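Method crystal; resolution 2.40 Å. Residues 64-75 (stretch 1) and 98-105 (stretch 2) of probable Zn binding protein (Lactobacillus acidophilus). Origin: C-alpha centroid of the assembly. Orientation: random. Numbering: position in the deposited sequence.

Stretch 1 64-75: PSPVIIGYTADK
Stretch 2 (98-105) ETVIYSAN

Stretch 1 approaches as extended loop, turns, and pairs residues 71-73 antiparallel (151°) with strand 98-104; the two stretches together bury 754 Å², both sides summed. Ser 65 (chi1 m) points toward the strand, yet its OG donates back to Lys 75 O (2.5 Å), linking the segment before the turn to the residue after Asp 74. Pro 66 (-58/137) offers its carbonyl: Tyr 102 OH donates to Pro 66 O at 2.8 Å. Ile 68 (m, t) sets CD1 over the face of the Tyr 102 ring, 4.1 Å from its centroid. Tyr 102 (chi1 m, chi2 -86°) is the residue most covered.

A type II turn, Ile 68 to Tyr 71, closes with Tyr 71 N to Ile 68 O (3.0 Å). The 96/-16 backbone at Gly 70 calls for glycine, since a CB would jam against Ile 69 O; Gly 70 O accepts from Asn 105 N (2.8 Å).

In register, Tyr 71 pairs with Ala 104, side chains diverging, though its m rotamer brings CE2 3.7 Å from Ala 104 CB. Thr 72 (p) pairs with Ser 103 through reciprocal N-to-O bonds, both 3.0 Å. Ala 73 shares Tyr 102's side of the sheet; its small CB lies 3.4 Å from both Val 100 CG1 and Tyr 102 CE1.

Past the strand, Asp 74 (chi1 p) N donates to Ile 101 O, while its OD2 accepts from Ile 101 N, both 2.8 Å. Lys 75 (m, t, t, m) lays CD 3.3 Å from Glu 98 OE1.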

# COMPACT_ATOMS: atom_id res chain seq x y z
N PRO A 64 -10.05 -11.34 -3.07
CA PRO A 64 -10.41 -12.47 -3.93
C PRO A 64 -10.44 -12.02 -5.39
O PRO A 64 -11.02 -10.99 -5.72
CB PRO A 64 -11.79 -12.87 -3.41
CG PRO A 64 -11.77 -12.46 -1.99
CD PRO A 64 -11.10 -11.10 -2.06
N SER A 65 -9.83 -12.80 -6.27
CA SER A 65 -9.81 -12.45 -7.69
C SER A 65 -11.18 -12.66 -8.34
O SER A 65 -11.90 -13.61 -8.02
CB SER A 65 -8.77 -13.30 -8.41
OG SER A 65 -7.46 -12.94 -8.03
N PRO A 66 -11.56 -11.76 -9.26
CA PRO A 66 -12.86 -11.90 -9.92
C PRO A 66 -12.95 -13.24 -10.64
O PRO A 66 -12.00 -13.67 -11.28
CB PRO A 66 -12.89 -10.73 -10.90
CG PRO A 66 -12.06 -9.70 -10.20
CD PRO A 66 -10.89 -10.52 -9.69
N VAL A 67 -14.09 -13.90 -10.52
CA VAL A 67 -14.30 -15.18 -11.19
C VAL A 67 -14.83 -14.89 -12.59
O VAL A 67 -15.83 -14.20 -12.75
CB VAL A 67 -15.31 -16.06 -10.44
CG1 VAL A 67 -15.51 -17.36 -11.20
CG2 VAL A 67 -14.81 -16.34 -9.03
N ILE A 68 -14.13 -15.42 -13.59
CA ILE A 68 -14.51 -15.23 -14.98
C ILE A 68 -14.82 -16.58 -15.60
O ILE A 68 -13.96 -17.47 -15.66
CB ILE A 68 -13.38 -14.54 -15.78
CG1 ILE A 68 -13.26 -13.08 -15.34
CG2 ILE A 68 -13.67 -14.63 -17.27
CD1 ILE A 68 -12.24 -12.26 -16.11
N ILE A 69 -16.07 -16.74 -16.04
CA ILE A 69 -16.54 -17.99 -16.64
C ILE A 69 -15.66 -18.44 -17.81
O ILE A 69 -15.41 -17.68 -18.74
CB ILE A 69 -18.00 -17.83 -17.14
CG1 ILE A 69 -18.89 -17.39 -15.98
CG2 ILE A 69 -18.50 -19.15 -17.71
CD1 ILE A 69 -20.34 -17.15 -16.37
N GLY A 70 -15.19 -19.69 -17.75
CA GLY A 70 -14.35 -20.22 -18.81
C GLY A 70 -12.86 -20.13 -18.56
O GLY A 70 -12.08 -20.81 -19.22
N TYR A 71 -12.47 -19.30 -17.59
CA TYR A 71 -11.06 -19.11 -17.26
C TYR A 71 -10.80 -19.29 -15.78
O TYR A 71 -11.73 -19.40 -14.98
CB TYR A 71 -10.59 -17.72 -17.68
CG TYR A 71 -10.72 -17.44 -19.16
CD1 TYR A 71 -11.96 -17.11 -19.72
CD2 TYR A 71 -9.61 -17.52 -20.00
CE1 TYR A 71 -12.08 -16.86 -21.10
CE2 TYR A 71 -9.71 -17.28 -21.36
CZ TYR A 71 -10.95 -16.95 -21.91
OH TYR A 71 -11.05 -16.73 -23.26
N THR A 72 -9.52 -19.33 -15.41
CA THR A 72 -9.12 -19.48 -14.02
C THR A 72 -7.91 -18.58 -13.76
O THR A 72 -6.94 -18.57 -14.53
CB THR A 72 -8.75 -20.93 -13.70
OG1 THR A 72 -7.54 -21.28 -14.38
CG2 THR A 72 -9.86 -21.88 -14.14
N ALA A 73 -7.96 -17.83 -12.66
CA ALA A 73 -6.88 -16.90 -12.30
C ALA A 73 -5.70 -17.63 -11.67
O ALA A 73 -5.89 -18.47 -10.78
CB ALA A 73 -7.41 -15.85 -11.33
N ASP A 74 -4.49 -17.30 -12.11
CA ASP A 74 -3.31 -17.94 -11.54
C ASP A 74 -3.21 -17.67 -10.05
O ASP A 74 -2.58 -18.42 -9.32
CB ASP A 74 -2.02 -17.49 -12.27
CG ASP A 74 -1.82 -15.98 -12.26
OD1 ASP A 74 -0.76 -15.53 -12.76
OD2 ASP A 74 -2.71 -15.24 -11.78
N LYS A 75 -3.86 -16.60 -9.59
CA LYS A 75 -3.88 -16.23 -8.17
C LYS A 75 -5.34 -15.98 -7.77
O LYS A 75 -5.84 -14.85 -7.85
CB LYS A 75 -3.05 -14.97 -7.92
CG LYS A 75 -1.63 -15.04 -8.38
CD LYS A 75 -0.92 -13.70 -8.09
CE LYS A 75 0.36 -13.55 -8.92
NZ LYS A 75 1.30 -14.67 -8.66
N GLU A 98 0.77 -5.97 -8.77
CA GLU A 98 0.93 -7.26 -9.41
C GLU A 98 -0.19 -7.53 -10.40
O GLU A 98 -1.20 -6.82 -10.46
CB GLU A 98 1.06 -8.39 -8.37
CG GLU A 98 -0.01 -8.48 -7.27
CD GLU A 98 0.23 -9.67 -6.33
OE1 GLU A 98 0.21 -10.84 -6.78
OE2 GLU A 98 0.47 -9.42 -5.12
N THR A 99 -0.00 -8.57 -11.20
CA THR A 99 -1.00 -8.92 -12.17
C THR A 99 -1.47 -10.34 -11.95
O THR A 99 -0.68 -11.24 -11.66
CB THR A 99 -0.42 -8.80 -13.59
OG1 THR A 99 0.13 -7.48 -13.78
CG2 THR A 99 -1.50 -9.05 -14.63
N VAL A 100 -2.78 -10.53 -12.09
CA VAL A 100 -3.39 -11.84 -11.97
C VAL A 100 -3.69 -12.25 -13.41
O VAL A 100 -4.31 -11.49 -14.15
CB VAL A 100 -4.69 -11.76 -11.16
CG1 VAL A 100 -5.32 -13.16 -11.01
CG2 VAL A 100 -4.40 -11.16 -9.78
N ILE A 101 -3.26 -13.45 -13.81
CA ILE A 101 -3.47 -13.91 -15.18
C ILE A 101 -4.55 -15.00 -15.28
O ILE A 101 -4.58 -15.96 -14.51
CB ILE A 101 -2.14 -14.44 -15.78
CG1 ILE A 101 -1.15 -13.28 -15.90
CG2 ILE A 101 -2.37 -15.09 -17.13
CD1 ILE A 101 -1.63 -12.16 -16.82
N TYR A 102 -5.44 -14.85 -16.26
CA TYR A 102 -6.51 -15.82 -16.46
C TYR A 102 -6.21 -16.76 -17.63
O TYR A 102 -5.93 -16.31 -18.73
CB TYR A 102 -7.84 -15.10 -16.69
CG TYR A 102 -8.35 -14.35 -15.49
CD1 TYR A 102 -9.11 -14.99 -14.51
CD2 TYR A 102 -8.06 -12.99 -15.31
CE1 TYR A 102 -9.57 -14.31 -13.38
CE2 TYR A 102 -8.51 -12.31 -14.19
CZ TYR A 102 -9.26 -12.97 -13.23
OH TYR A 102 -9.68 -12.28 -12.10
N SER A 103 -6.25 -18.06 -17.36
CA SER A 103 -6.01 -19.08 -18.38
C SER A 103 -7.29 -19.88 -18.65
O SER A 103 -7.91 -20.40 -17.72
CB SER A 103 -4.93 -20.04 -17.90
OG SER A 103 -3.67 -19.41 -17.80
N ALA A 104 -7.66 -19.99 -19.93
CA ALA A 104 -8.85 -20.74 -20.31
C ALA A 104 -8.82 -22.12 -19.67
O ALA A 104 -7.84 -22.86 -19.80
CB ALA A 104 -8.91 -20.87 -21.82
N ASN A 105 -9.90 -22.47 -18.97
CA ASN A 105 -10.02 -23.74 -18.28
C ASN A 105 -10.65 -24.82 -19.17
O ASN A 105 -9.97 -25.42 -20.01
CB ASN A 105 -10.88 -23.55 -17.01
CG ASN A 105 -10.99 -24.80 -16.17
OD1 ASN A 105 -9.99 -25.39 -15.77
ND2 ASN A 105 -12.22 -25.21 -15.88
O HOH W 1 1.42 -13.59 -11.97